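Local coordinates for protein aminotransferase AspB (Helicobacter pylori 26695, PDB 3EZS) that probably transfers amino groups between amino acids and keto acids, using pyridoxal 5'-phosphate as cofactor, at residues 110-115 with 156-161; 150-155 with 186-191; 98-103 with 125-130; 115-120 with 132-137. All blocks are in the same frame, centred on the assembly; numbering follows the deposited sequence.

How the interactions relate
The four contacts belong to one alpha/beta domain, and three of them involve neighbouring parallel strands of its sheet. Strands 189-193, 157-160, 110-115 and 131-136 stand side by side; interaction 1 joins the middle two, and interaction 4, about 7 Å away between centres, continues to the outermost strand 131-136. Interaction 2 lies about 9 Å from interaction 1, where helix 149-154 covers the approach to strand 189-193. Interaction 3, about 12 Å from interaction 1, pairs two helices on the face carrying Ile-111 and Leu-157. Along the chain the segments of interaction 1 alternate with those of interactions 2 and 3, so the contacts together tie successive strands and helices into one layered unit.

Interaction 1. Residues 110-115 with 156-161; sequences TIAYPN and DLVILN. With EDO (1,2-ethanediol), chain D; EDO (1,2-ethanediol), chain F.
Ala-112 lies against Val-158, and Ile-111 against Leu-157, in two neighbouring parallel strands that illustrate how backbone bonds set the pairing and side chains fill both faces. The backbone bonds come first. Ala-112 N donates a hydrogen bond to Leu-157 O at 2.9 Å, and Ile-159 N donates one to Ala-112 O at 2.9 Å, so the second strand is gripped by the two polar ends of one alanine. At the start of the pair Thr-110 O receives Asp-156 N at 3.0 Å and, weakly, Leu-157 N.

A side-chain bond closes this end. Thr-110 N points to Asp-156 OD2 at 2.9 Å, meeting the anti side of the carboxylate 22° out of its plane. One water lies between OD2 and Thr-110 OG1.

Apolar contacts divide by face. On one, Ile-111 CG2 meets both Leu-157 CD2 and, at 4.2 Å, Ile-159 CD1. On the other, Ala-112 CB touches Val-158 CG2 at 4.0 Å. Apart from these, a close carbon-oxygen approach ends the pairing, with Pro-114 CD 3.3 Å from Ile-159 O. Just beyond, Asn-161 N bonds to O2 of a 1,2-ethanediol, probably from the crystallisation liquor.

Strand 131-136 lies beyond 110-115 and strand 189-193 beyond 157-160, while helix 120-127 covers Ile-111 and Tyr-113.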
loop_
_atom_site.group_PDB
_atom_site.type_symbol
_atom_site.label_atom_id
_atom_site.label_comp_id
_atom_site.label_asym_id
_atom_site.label_seq_id
_atom_site.Cartn_x
_atom_site.Cartn_y
_atom_site.Cartn_z
ATOM N N THR A 110 -17.160 1.710 17.635
ATOM C CA THR A 110 -17.187 0.333 18.126
ATOM C C THR A 110 -17.216 -0.646 16.964
ATOM O O THR A 110 -18.094 -0.562 16.107
ATOM C CB THR A 110 -18.418 0.077 18.977
ATOM O OG1 THR A 110 -18.477 1.046 20.039
ATOM C CG2 THR A 110 -18.377 -1.357 19.534
ATOM N N ILE A 111 -16.256 -1.570 16.936
ATOM C CA ILE A 111 -16.164 -2.550 15.880
ATOM C C ILE A 111 -16.401 -3.944 16.468
ATOM O O ILE A 111 -15.952 -4.234 17.580
ATOM C CB ILE A 111 -14.789 -2.480 15.195
ATOM C CG1 ILE A 111 -14.559 -1.087 14.593
ATOM C CG2 ILE A 111 -14.663 -3.550 14.114
ATOM C CD1 ILE A 111 -13.147 -0.930 13.952
ATOM N N ALA A 112 -17.130 -4.789 15.738
ATOM C CA ALA A 112 -17.372 -6.171 16.178
ATOM C C ALA A 112 -16.697 -7.121 15.213
ATOM O O ALA A 112 -16.691 -6.884 14.010
ATOM C CB ALA A 112 -18.862 -6.483 16.267
ATOM N N TYR A 113 -16.078 -8.163 15.752
ATOM C CA TYR A 113 -15.475 -9.218 14.929
ATOM C C TYR A 113 -15.401 -10.510 15.740
ATOM O O TYR A 113 -15.456 -10.467 16.970
ATOM C CB TYR A 113 -14.112 -8.803 14.340
ATOM C CG TYR A 113 -13.104 -8.218 15.314
ATOM C CD1 TYR A 113 -13.110 -6.860 15.612
ATOM C CD2 TYR A 113 -12.114 -9.006 15.893
ATOM C CE1 TYR A 113 -12.179 -6.315 16.485
ATOM C CE2 TYR A 113 -11.181 -8.467 16.766
ATOM C CZ TYR A 113 -11.221 -7.124 17.061
ATOM O OH TYR A 113 -10.300 -6.575 17.930
ATOM N N PRO A 114 -15.271 -11.671 15.061
ATOM C CA PRO A 114 -15.254 -12.914 15.844
ATOM C C PRO A 114 -13.963 -13.148 16.643
ATOM O O PRO A 114 -12.972 -12.423 16.478
ATOM C CB PRO A 114 -15.456 -14.016 14.787
ATOM C CG PRO A 114 -15.741 -13.307 13.492
ATOM C CD PRO A 114 -15.147 -11.943 13.616
ATOM N N ASN A 115 -14.018 -14.145 17.524
ATOM C CA ASN A 115 -12.889 -14.550 18.365
ATOM C C ASN A 115 -12.905 -16.093 18.379
ATOM O O ASN A 115 -13.854 -16.697 18.865
ATOM C CB ASN A 115 -13.041 -13.913 19.757
ATOM C CG ASN A 115 -11.915 -14.265 20.716
ATOM O OD1 ASN A 115 -10.819 -14.668 20.308
ATOM N ND2 ASN A 115 -12.181 -14.091 22.023
ATOM N N ASP A 156 -20.933 -0.068 15.232
ATOM C CA ASP A 156 -20.842 0.763 14.029
ATOM C C ASP A 156 -20.399 -0.016 12.789
ATOM O O ASP A 156 -20.743 0.339 11.668
ATOM C CB ASP A 156 -19.815 1.878 14.276
ATOM C CG ASP A 156 -20.200 2.782 15.436
ATOM O OD1 ASP A 156 -21.355 3.245 15.452
ATOM O OD2 ASP A 156 -19.348 3.054 16.317
ATOM N N LEU A 157 -19.607 -1.053 13.001
ATOM C CA LEU A 157 -19.047 -1.838 11.929
ATOM C C LEU A 157 -18.916 -3.257 12.440
ATOM O O LEU A 157 -18.430 -3.468 13.545
ATOM C CB LEU A 157 -17.669 -1.284 11.536
ATOM C CG LEU A 157 -16.837 -2.087 10.521
ATOM C CD1 LEU A 157 -17.499 -2.011 9.167
ATOM C CD2 LEU A 157 -15.418 -1.589 10.421
ATOM N N VAL A 158 -19.392 -4.217 11.654
ATOM C CA VAL A 158 -19.267 -5.632 11.988
ATOM C C VAL A 158 -18.488 -6.317 10.861
ATOM O O VAL A 158 -18.816 -6.157 9.672
ATOM C CB VAL A 158 -20.619 -6.343 12.160
ATOM C CG1 VAL A 158 -20.389 -7.855 12.420
ATOM C CG2 VAL A 158 -21.422 -5.699 13.279
ATOM N N ILE A 159 -17.454 -7.053 11.250
ATOM C CA ILE A 159 -16.619 -7.803 10.316
ATOM C C ILE A 159 -16.827 -9.285 10.545
ATOM O O ILE A 159 -16.576 -9.788 11.635
ATOM C CB ILE A 159 -15.118 -7.527 10.522
ATOM C CG1 ILE A 159 -14.804 -6.037 10.386
ATOM C CG2 ILE A 159 -14.285 -8.321 9.513
ATOM C CD1 ILE A 159 -13.379 -5.677 10.748
ATOM N N LEU A 160 -17.336 -9.975 9.527
ATOM C CA LEU A 160 -17.478 -11.419 9.552
ATOM C C LEU A 160 -16.361 -11.977 8.671
ATOM O O LEU A 160 -15.761 -11.242 7.861
ATOM C CB LEU A 160 -18.838 -11.860 9.011
ATOM C CG LEU A 160 -20.092 -11.292 9.693
ATOM C CD1 LEU A 160 -21.332 -11.650 8.866
ATOM C CD2 LEU A 160 -20.224 -11.761 11.153
ATOM N N ASN A 161 -16.084 -13.267 8.842
ATOM C CA ASN A 161 -15.078 -13.960 8.055
ATOM C C ASN A 161 -15.641 -15.346 7.755
ATOM O O ASN A 161 -15.485 -16.269 8.562
ATOM C CB ASN A 161 -13.768 -14.041 8.834
ATOM C CG ASN A 161 -12.650 -14.748 8.075
ATOM O OD1 ASN A 161 -11.758 -15.352 8.692
ATOM N ND2 ASN A 161 -12.672 -14.657 6.746
HETATM C C1 EDO D . -18.169 -17.697 10.998
HETATM O O1 EDO D . -18.321 -17.738 9.569
HETATM C C2 EDO D . -18.188 -16.244 11.449
HETATM O O2 EDO D . -17.337 -15.458 10.634
HETATM C C1 EDO F . -7.077 -14.927 6.754
HETATM O O1 EDO F . -6.554 -14.660 5.441
HETATM C C2 EDO F . -8.300 -14.026 7.001
HETATM O O2 EDO F . -9.560 -14.595 6.655
HETATM O O HOH W 1 -20.366 3.448 19.006
#

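Interaction 2. Residues 150-155 with 186-191; sequences KELQEV and HDFILI. With EDO (1,2-ethanediol), chain E.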
loop_
_atom_site.group_PDB
_atom_site.type_symbol
_atom_site.label_atom_id
_atom_site.label_comp_id
_atom_site.label_asym_id
_atom_site.label_seq_id
_atom_site.Cartn_x
_atom_site.Cartn_y
_atom_site.Cartn_z
ATOM N N LYS A 150 -28.430 -4.834 23.008
ATOM C CA LYS A 150 -27.721 -3.587 23.321
ATOM C C LYS A 150 -26.499 -3.419 22.399
ATOM O O LYS A 150 -26.274 -2.337 21.848
ATOM C CB LYS A 150 -27.343 -3.538 24.812
ATOM C CG LYS A 150 -26.498 -2.333 25.279
ATOM C CD LYS A 150 -27.144 -0.967 24.992
ATOM N N GLU A 151 -25.733 -4.499 22.234
ATOM C CA GLU A 151 -24.573 -4.508 21.351
ATOM C C GLU A 151 -24.950 -4.160 19.918
ATOM O O GLU A 151 -24.263 -3.352 19.286
ATOM C CB GLU A 151 -23.883 -5.864 21.403
ATOM C CG GLU A 151 -23.221 -6.143 22.749
ATOM C CD GLU A 151 -22.659 -7.540 22.866
ATOM O OE1 GLU A 151 -23.201 -8.502 22.255
ATOM O OE2 GLU A 151 -21.663 -7.671 23.597
ATOM N N LEU A 152 -26.042 -4.744 19.407
ATOM C CA LEU A 152 -26.509 -4.423 18.046
ATOM C C LEU A 152 -26.783 -2.920 17.857
ATOM O O LEU A 152 -26.531 -2.372 16.780
ATOM C CB LEU A 152 -27.748 -5.258 17.672
ATOM C CG LEU A 152 -27.479 -6.737 17.379
ATOM C CD1 LEU A 152 -28.730 -7.571 17.481
ATOM C CD2 LEU A 152 -26.782 -6.927 15.998
ATOM N N GLN A 153 -27.282 -2.267 18.907
ATOM C CA GLN A 153 -27.572 -0.830 18.882
ATOM C C GLN A 153 -26.328 0.058 19.072
ATOM O O GLN A 153 -26.362 1.245 18.721
ATOM C CB GLN A 153 -28.588 -0.482 19.972
ATOM C CG GLN A 153 -29.950 -1.141 19.803
ATOM C CD GLN A 153 -30.885 -0.866 20.983
ATOM O OE1 GLN A 153 -30.609 -0.005 21.826
ATOM N NE2 GLN A 153 -31.994 -1.603 21.045
ATOM N N GLU A 154 -25.254 -0.513 19.632
ATOM C CA GLU A 154 -24.012 0.228 19.889
ATOM C C GLU A 154 -22.966 0.130 18.786
ATOM O O GLU A 154 -22.209 1.077 18.570
ATOM C CB GLU A 154 -23.377 -0.227 21.203
ATOM N N VAL A 155 -22.943 -0.997 18.076
ATOM C CA VAL A 155 -21.917 -1.272 17.083
ATOM C C VAL A 155 -22.071 -0.394 15.832
ATOM O O VAL A 155 -23.173 -0.020 15.449
ATOM C CB VAL A 155 -21.881 -2.797 16.722
ATOM C CG1 VAL A 155 -23.098 -3.183 15.888
ATOM C CG2 VAL A 155 -20.597 -3.157 15.995
ATOM N N HIS A 186 -30.453 -1.689 12.308
ATOM C CA HIS A 186 -29.709 -0.888 13.273
ATOM C C HIS A 186 -28.798 0.158 12.631
ATOM O O HIS A 186 -28.196 0.965 13.330
ATOM C CB HIS A 186 -28.907 -1.804 14.189
ATOM C CG HIS A 186 -29.759 -2.724 15.011
ATOM N ND1 HIS A 186 -30.376 -2.322 16.175
ATOM C CD2 HIS A 186 -30.093 -4.025 14.839
ATOM C CE1 HIS A 186 -31.055 -3.335 16.683
ATOM N NE2 HIS A 186 -30.894 -4.383 15.896
ATOM N N ASP A 187 -28.717 0.145 11.306
ATOM C CA ASP A 187 -27.858 1.063 10.555
ATOM C C ASP A 187 -26.368 0.991 10.957
ATOM O O ASP A 187 -25.786 1.979 11.420
ATOM C CB ASP A 187 -28.391 2.509 10.628
ATOM C CG ASP A 187 -27.790 3.420 9.542
ATOM O OD1 ASP A 187 -27.257 2.900 8.534
ATOM O OD2 ASP A 187 -27.868 4.658 9.686
ATOM N N PHE A 188 -25.777 -0.199 10.830
ATOM C CA PHE A 188 -24.320 -0.358 10.982
ATOM C C PHE A 188 -23.751 -0.931 9.676
ATOM O O PHE A 188 -24.495 -1.454 8.843
ATOM C CB PHE A 188 -23.894 -1.184 12.207
ATOM C CG PHE A 188 -24.437 -2.572 12.245
ATOM C CD1 PHE A 188 -23.841 -3.590 11.518
ATOM C CD2 PHE A 188 -25.526 -2.882 13.067
ATOM C CE1 PHE A 188 -24.336 -4.886 11.569
ATOM C CE2 PHE A 188 -26.034 -4.187 13.131
ATOM C CZ PHE A 188 -25.429 -5.192 12.388
ATOM N N ILE A 189 -22.442 -0.774 9.494
ATOM C CA ILE A 189 -21.743 -1.259 8.321
ATOM C C ILE A 189 -21.342 -2.715 8.559
ATOM O O ILE A 189 -20.816 -3.049 9.613
ATOM C CB ILE A 189 -20.493 -0.398 7.995
ATOM C CG1 ILE A 189 -20.884 1.070 7.794
ATOM C CG2 ILE A 189 -19.732 -0.979 6.770
ATOM C CD1 ILE A 189 -22.015 1.288 6.818
ATOM N N LEU A 190 -21.603 -3.564 7.566
ATOM C CA LEU A 190 -21.343 -4.993 7.645
ATOM C C LEU A 190 -20.415 -5.450 6.526
ATOM O O LEU A 190 -20.718 -5.247 5.365
ATOM C CB LEU A 190 -22.666 -5.755 7.512
ATOM C CG LEU A 190 -22.622 -7.294 7.576
ATOM C CD1 LEU A 190 -22.180 -7.805 8.958
ATOM C CD2 LEU A 190 -23.985 -7.850 7.191
ATOM N N ILE A 191 -19.308 -6.092 6.887
ATOM C CA ILE A 191 -18.328 -6.590 5.919
ATOM C C ILE A 191 -18.094 -8.084 6.103
ATOM O O ILE A 191 -18.077 -8.568 7.224
ATOM C CB ILE A 191 -16.932 -5.929 6.160
ATOM C CG1 ILE A 191 -16.966 -4.426 5.891
ATOM C CG2 ILE A 191 -15.847 -6.582 5.302
ATOM C CD1 ILE A 191 -15.663 -3.733 6.360
HETATM C C1 EDO E . -21.760 -11.880 22.537
HETATM O O1 EDO E . -22.867 -10.997 22.802
HETATM C C2 EDO E . -20.566 -11.081 22.025
HETATM O O2 EDO E . -20.222 -10.065 22.988
#
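Val-155, whose methyl lies on the Phe-188 ring, gives its backbone N-H to Glu-151 O at 3.0 Å; the same oxygen also takes Glu-154 N, and this doubly held carbonyl closes the last turn of helix 149-154. Across the contact there are no hydrogen bonds, and two aromatic rings do the work, a simple case of a helix end seated on flat side chains. Leu-152 CB stands over one face of the His-186 imidazole, 3.8 Å from the ring centroid and 14° off its normal, while Gln-153 CG comes obliquely to ND1 at 3.8 Å. Val-155 CG1, placed by a chi1 of 72°, covers a face of the Phe-188 ring, nearest to CD2 at 3.7 Å and displaced toward the rim. Leu-152 CB on His-186 and Val-155 CG1 on Phe-188 are both CH-pi contacts. Leu-152 reaches the second ring too, its CD2 packing on Phe-188 CE2 at 4.0 Å. The amide of Gln-153 turns elsewhere, its NE2 bonding to Glu-149. Outside the contact Glu-151 OE1 accepts from O1 of a 1,2-ethanediol, probably a crystallisation additive. Leu-152 also packs on Leu-182 and Phe-188 on Ala-183, so helices 149-154 and 173-186 lie together over one face of the sheet. Helix 173-186 itself connects strands 157-160 and 189-193 in a beta-alpha-beta crossover, the repeating element of the alpha/beta domain that fold-type I aminotransferases share.

Interaction 3. Residues 98-103 with 125-130; sequences FPSFVL and AKFIKA
Ile-128 presses its CG1 on Ser-100 CA at 3.9 Å, and this is the close part of a contact between two helix ends, where a branched side chain fits against the bare backbone of a small residue. CG1 stands anti to the backbone N (chi1 -166°), and from it CD1 continues over the same serine, 4.0 Å from Ser-100 CA. On one flank CG1 also meets Leu-103 CB at 4.2 Å. Between the two segments Phe-127 contributes less, with a small oblique contact of its CD2 on Ser-100 CB at 4.1 Å. Its ring is partly exposed and extends into the dimer interface, where it meets Phe-127 and Phe-256 of the second subunit. Lys-129, more exposed still, has positive phi and ends helix 120-127 in a Schellman motif, with Ala-130 N bonded to Ala-125 O at 2.8 Å; the Lys-129 ammonium makes a cation-pi contact with Phe-104 of the second subunit. The hydroxyl of Ser-100 turns back to Asn-97 O in its own helix. Leu-103 and Ile-128 also touch Ile-111 of the central sheet. With that hydroxyl engaged within its helix, the two segments meet by van der Waals packing alone, which is consistent with shape rather than polar pairing setting their fit.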
loop_
_atom_site.group_PDB
_atom_site.type_symbol
_atom_site.label_atom_id
_atom_site.label_comp_id
_atom_site.label_asym_id
_atom_site.label_seq_id
_atom_site.Cartn_x
_atom_site.Cartn_y
_atom_site.Cartn_z
ATOM N N PHE A 98 -9.939 0.184 5.599
ATOM C CA PHE A 98 -11.338 0.529 5.321
ATOM C C PHE A 98 -12.049 1.046 6.587
ATOM O O PHE A 98 -12.756 2.043 6.530
ATOM C CB PHE A 98 -12.123 -0.621 4.668
ATOM C CG PHE A 98 -13.495 -0.212 4.183
ATOM C CD1 PHE A 98 -13.639 0.469 2.974
ATOM C CD2 PHE A 98 -14.634 -0.492 4.927
ATOM C CE1 PHE A 98 -14.875 0.858 2.523
ATOM C CE2 PHE A 98 -15.895 -0.084 4.473
ATOM C CZ PHE A 98 -16.010 0.584 3.274
ATOM N N PRO A 99 -11.862 0.366 7.731
ATOM C CA PRO A 99 -12.520 0.901 8.941
ATOM C C PRO A 99 -12.109 2.340 9.311
ATOM O O PRO A 99 -12.966 3.100 9.750
ATOM C CB PRO A 99 -12.105 -0.092 10.031
ATOM C CG PRO A 99 -11.757 -1.394 9.258
ATOM C CD PRO A 99 -11.117 -0.878 8.006
ATOM N N SER A 100 -10.832 2.716 9.141
ATOM C CA SER A 100 -10.421 4.097 9.431
ATOM C C SER A 100 -11.073 5.057 8.430
ATOM O O SER A 100 -11.356 6.203 8.757
ATOM C CB SER A 100 -8.884 4.287 9.461
ATOM O OG SER A 100 -8.277 4.130 8.188
ATOM N N PHE A 101 -11.298 4.597 7.208
ATOM C CA PHE A 101 -12.019 5.407 6.248
ATOM C C PHE A 101 -13.486 5.603 6.673
ATOM O O PHE A 101 -13.917 6.734 6.848
ATOM C CB PHE A 101 -11.932 4.807 4.845
ATOM C CG PHE A 101 -13.060 5.234 3.937
ATOM C CD1 PHE A 101 -13.097 6.516 3.399
ATOM C CD2 PHE A 101 -14.095 4.349 3.635
ATOM C CE1 PHE A 101 -14.159 6.905 2.578
ATOM C CE2 PHE A 101 -15.150 4.734 2.818
ATOM C CZ PHE A 101 -15.176 6.008 2.285
ATOM N N VAL A 102 -14.229 4.506 6.858
ATOM C CA VAL A 102 -15.665 4.594 7.164
ATOM C C VAL A 102 -15.991 5.195 8.509
ATOM O O VAL A 102 -16.995 5.890 8.628
ATOM C CB VAL A 102 -16.436 3.231 7.061
ATOM C CG1 VAL A 102 -16.501 2.792 5.659
ATOM C CG2 VAL A 102 -15.828 2.166 7.944
ATOM N N LEU A 103 -15.140 4.959 9.502
ATOM C CA LEU A 103 -15.382 5.480 10.851
ATOM C C LEU A 103 -14.569 6.743 11.132
ATOM O O LEU A 103 -14.478 7.174 12.267
ATOM C CB LEU A 103 -15.097 4.380 11.893
ATOM C CG LEU A 103 -15.814 3.034 11.654
ATOM C CD1 LEU A 103 -15.404 1.945 12.658
ATOM C CD2 LEU A 103 -17.329 3.204 11.661
ATOM N N ALA A 125 -8.910 -1.928 14.317
ATOM C CA ALA A 125 -9.634 -1.288 15.421
ATOM C C ALA A 125 -8.725 -0.397 16.251
ATOM O O ALA A 125 -9.131 0.665 16.717
ATOM C CB ALA A 125 -10.277 -2.363 16.320
ATOM N N LYS A 126 -7.498 -0.843 16.481
ATOM C CA LYS A 126 -6.543 -0.036 17.242
ATOM C C LYS A 126 -6.191 1.246 16.490
ATOM O O LYS A 126 -6.132 2.314 17.079
ATOM C CB LYS A 126 -5.252 -0.810 17.508
ATOM C CG LYS A 126 -5.312 -1.850 18.613
ATOM C CD LYS A 126 -3.955 -2.528 18.691
ATOM C CE LYS A 126 -3.802 -3.372 19.921
ATOM N NZ LYS A 126 -2.409 -3.865 19.937
ATOM N N PHE A 127 -5.975 1.129 15.180
ATOM C CA PHE A 127 -5.600 2.283 14.359
ATOM C C PHE A 127 -6.637 3.414 14.361
ATOM O O PHE A 127 -6.261 4.590 14.329
ATOM C CB PHE A 127 -5.277 1.846 12.928
ATOM C CG PHE A 127 -4.681 2.939 12.074
ATOM C CD1 PHE A 127 -3.580 3.674 12.521
ATOM C CD2 PHE A 127 -5.174 3.188 10.800
ATOM C CE1 PHE A 127 -3.017 4.663 11.736
ATOM C CE2 PHE A 127 -4.600 4.178 9.995
ATOM C CZ PHE A 127 -3.524 4.912 10.467
ATOM N N ILE A 128 -7.927 3.066 14.415
ATOM C CA ILE A 128 -9.000 4.076 14.470
ATOM C C ILE A 128 -9.489 4.261 15.933
ATOM O O ILE A 128 -10.509 4.883 16.181
ATOM C CB ILE A 128 -10.151 3.730 13.448
ATOM C CG1 ILE A 128 -11.117 4.914 13.220
ATOM C CG2 ILE A 128 -10.911 2.445 13.876
ATOM C CD1 ILE A 128 -10.469 6.251 12.768
ATOM N N LYS A 129 -8.737 3.733 16.896
ATOM C CA LYS A 129 -9.044 3.867 18.326
ATOM C C LYS A 129 -10.472 3.455 18.668
ATOM O O LYS A 129 -11.181 4.149 19.386
ATOM C CB LYS A 129 -8.770 5.299 18.800
ATOM C CG LYS A 129 -7.391 5.822 18.426
ATOM C CD LYS A 129 -7.106 7.145 19.110
ATOM C CE LYS A 129 -5.729 7.703 18.751
ATOM N NZ LYS A 129 -5.600 8.187 17.338
ATOM N N ALA A 130 -10.875 2.302 18.152
ATOM C CA ALA A 130 -12.206 1.776 18.357
ATOM C C ALA A 130 -12.247 0.742 19.470
ATOM O O ALA A 130 -11.252 0.057 19.752
ATOM C CB ALA A 130 -12.715 1.124 17.049
#

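Interaction 4. Residues 115-120 with 132-137; sequences NPFYQI and SLLMPL
The Phe-117 ring receives Leu-134 CD2 obliquely, at 4.2 Å from CE1, while Asn-115 CA lies in plane at its edge; Tyr-113 adds an edge-to-face ring contact. The second flat group is the Asn-115 amide: its ND2 lies 3.9 Å from Leu-134 CD1 and is bonded to Arg-342 O. CG of Asn-115 is anti to the backbone N (chi1 -180°), with CB against Leu-134 CB at 4.0 Å. The backbone of the same residue bridges the strand: its N bonds at 2.9 Å to O of Met-135, a selenomethionine, coming from above the carbonyl plane, and its O takes Leu-137 N at 2.7 Å. The pairing stops here, where Pro-116 follows through a cis peptide bond and the chain turns off toward helix 120-127, with Pro-116 CD packing on Leu-137 CB. This is the exit of a strand in a beta-alpha-beta crossover, where strand 110-115 passes through helix 120-127 to the adjacent parallel strand 131-136.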
loop_
_atom_site.group_PDB
_atom_site.type_symbol
_atom_site.label_atom_id
_atom_site.label_comp_id
_atom_site.label_asym_id
_atom_site.label_seq_id
_atom_site.Cartn_x
_atom_site.Cartn_y
_atom_site.Cartn_z
ATOM N N ASN A 115 -14.018 -14.145 17.524
ATOM C CA ASN A 115 -12.889 -14.550 18.365
ATOM C C ASN A 115 -12.905 -16.093 18.379
ATOM O O ASN A 115 -13.854 -16.697 18.865
ATOM C CB ASN A 115 -13.041 -13.913 19.757
ATOM C CG ASN A 115 -11.915 -14.265 20.716
ATOM O OD1 ASN A 115 -10.819 -14.668 20.308
ATOM N ND2 ASN A 115 -12.181 -14.091 22.023
ATOM N N PRO A 116 -11.854 -16.742 17.866
ATOM C CA PRO A 116 -10.581 -16.247 17.331
ATOM C C PRO A 116 -10.682 -15.546 15.982
ATOM O O PRO A 116 -11.732 -15.612 15.322
ATOM C CB PRO A 116 -9.691 -17.501 17.282
ATOM C CG PRO A 116 -10.624 -18.660 17.289
ATOM C CD PRO A 116 -11.971 -18.206 17.779
ATOM N N PHE A 117 -9.596 -14.866 15.600
ATOM C CA PHE A 117 -9.565 -14.052 14.402
ATOM C C PHE A 117 -8.182 -13.817 13.790
ATOM O O PHE A 117 -7.171 -13.934 14.458
ATOM C CB PHE A 117 -10.145 -12.672 14.739
ATOM C CG PHE A 117 -9.446 -11.986 15.906
ATOM C CD1 PHE A 117 -9.858 -12.210 17.211
ATOM C CD2 PHE A 117 -8.370 -11.124 15.693
ATOM C CE1 PHE A 117 -9.212 -11.599 18.282
ATOM C CE2 PHE A 117 -7.731 -10.506 16.758
ATOM C CZ PHE A 117 -8.148 -10.746 18.052
ATOM N N TYR A 118 -8.192 -13.485 12.500
ATOM C CA TYR A 118 -7.029 -13.026 11.742
ATOM C C TYR A 118 -6.731 -11.690 12.386
ATOM O O TYR A 118 -7.575 -10.799 12.385
ATOM C CB TYR A 118 -7.444 -12.883 10.282
ATOM C CG TYR A 118 -6.443 -12.290 9.294
ATOM C CD1 TYR A 118 -5.100 -12.637 9.309
ATOM C CD2 TYR A 118 -6.885 -11.446 8.273
ATOM C CE1 TYR A 118 -4.203 -12.099 8.366
ATOM C CE2 TYR A 118 -6.007 -10.921 7.324
ATOM C CZ TYR A 118 -4.670 -11.243 7.379
ATOM O OH TYR A 118 -3.833 -10.708 6.431
ATOM N N GLN A 119 -5.523 -11.568 12.934
ATOM C CA GLN A 119 -5.128 -10.443 13.772
ATOM C C GLN A 119 -5.229 -9.041 13.168
ATOM O O GLN A 119 -5.230 -8.060 13.915
ATOM C CB GLN A 119 -3.705 -10.652 14.309
ATOM C CG GLN A 119 -3.422 -12.017 15.072
ATOM C CD GLN A 119 -4.280 -12.283 16.325
ATOM O OE1 GLN A 119 -3.817 -12.099 17.462
ATOM N NE2 GLN A 119 -5.514 -12.727 16.120
ATOM N N ILE A 120 -5.301 -8.927 11.843
ATOM C CA ILE A 120 -5.421 -7.612 11.226
ATOM C C ILE A 120 -6.726 -6.904 11.653
ATOM O O ILE A 120 -6.748 -5.679 11.742
ATOM C CB ILE A 120 -5.235 -7.678 9.672
ATOM C CG1 ILE A 120 -4.914 -6.292 9.101
ATOM C CG2 ILE A 120 -6.428 -8.287 8.984
ATOM C CD1 ILE A 120 -3.587 -5.755 9.600
ATOM N N SER A 132 -13.477 -2.797 20.667
ATOM C CA SER A 132 -13.696 -4.076 20.004
ATOM C C SER A 132 -14.722 -4.894 20.789
ATOM O O SER A 132 -14.616 -5.002 21.995
ATOM C CB SER A 132 -12.389 -4.875 19.913
ATOM O OG SER A 132 -11.458 -4.284 19.031
ATOM N N LEU A 133 -15.715 -5.440 20.093
ATOM C CA LEU A 133 -16.705 -6.342 20.668
ATOM C C LEU A 133 -16.413 -7.683 20.036
ATOM O O LEU A 133 -16.621 -7.868 18.837
ATOM C CB LEU A 133 -18.124 -5.897 20.323
ATOM C CG LEU A 133 -18.722 -4.734 21.089
ATOM C CD1 LEU A 133 -20.084 -4.369 20.492
ATOM C CD2 LEU A 133 -18.858 -5.077 22.573
ATOM N N LEU A 134 -15.914 -8.621 20.834
ATOM C CA LEU A 134 -15.481 -9.919 20.327
ATOM C C LEU A 134 -16.611 -10.940 20.376
ATOM O O LEU A 134 -17.250 -11.105 21.408
ATOM C CB LEU A 134 -14.268 -10.407 21.104
ATOM C CG LEU A 134 -12.984 -9.570 21.024
ATOM C CD1 LEU A 134 -11.870 -10.251 21.823
ATOM C CD2 LEU A 134 -12.522 -9.355 19.601
HETATM N N MSE A 135 -16.872 -11.598 19.246
HETATM C CA MSE A 135 -17.948 -12.580 19.154
HETATM C C MSE A 135 -17.314 -13.942 19.203
HETATM O O MSE A 135 -16.831 -14.421 18.170
HETATM C CB MSE A 135 -18.729 -12.390 17.840
HETATM C CG MSE A 135 -19.509 -11.085 17.790
HETATM SE SE MSE A 135 -20.403 -10.730 16.086
HETATM C CE MSE A 135 -18.901 -10.774 14.845
ATOM N N PRO A 136 -17.343 -14.606 20.387
ATOM C CA PRO A 136 -16.631 -15.875 20.419
ATOM C C PRO A 136 -17.241 -16.957 19.519
ATOM O O PRO A 136 -18.459 -16.993 19.330
ATOM C CB PRO A 136 -16.690 -16.298 21.892
ATOM C CG PRO A 136 -17.281 -15.118 22.642
ATOM C CD PRO A 136 -18.040 -14.331 21.658
ATOM N N LEU A 137 -16.361 -17.784 18.949
ATOM C CA LEU A 137 -16.737 -18.934 18.144
ATOM C C LEU A 137 -16.297 -20.169 18.939
ATOM O O LEU A 137 -15.097 -20.457 19.036
ATOM C CB LEU A 137 -16.019 -18.914 16.801
ATOM C CG LEU A 137 -16.159 -17.679 15.921
ATOM C CD1 LEU A 137 -15.241 -17.840 14.678
ATOM C CD2 LEU A 137 -17.614 -17.443 15.543
#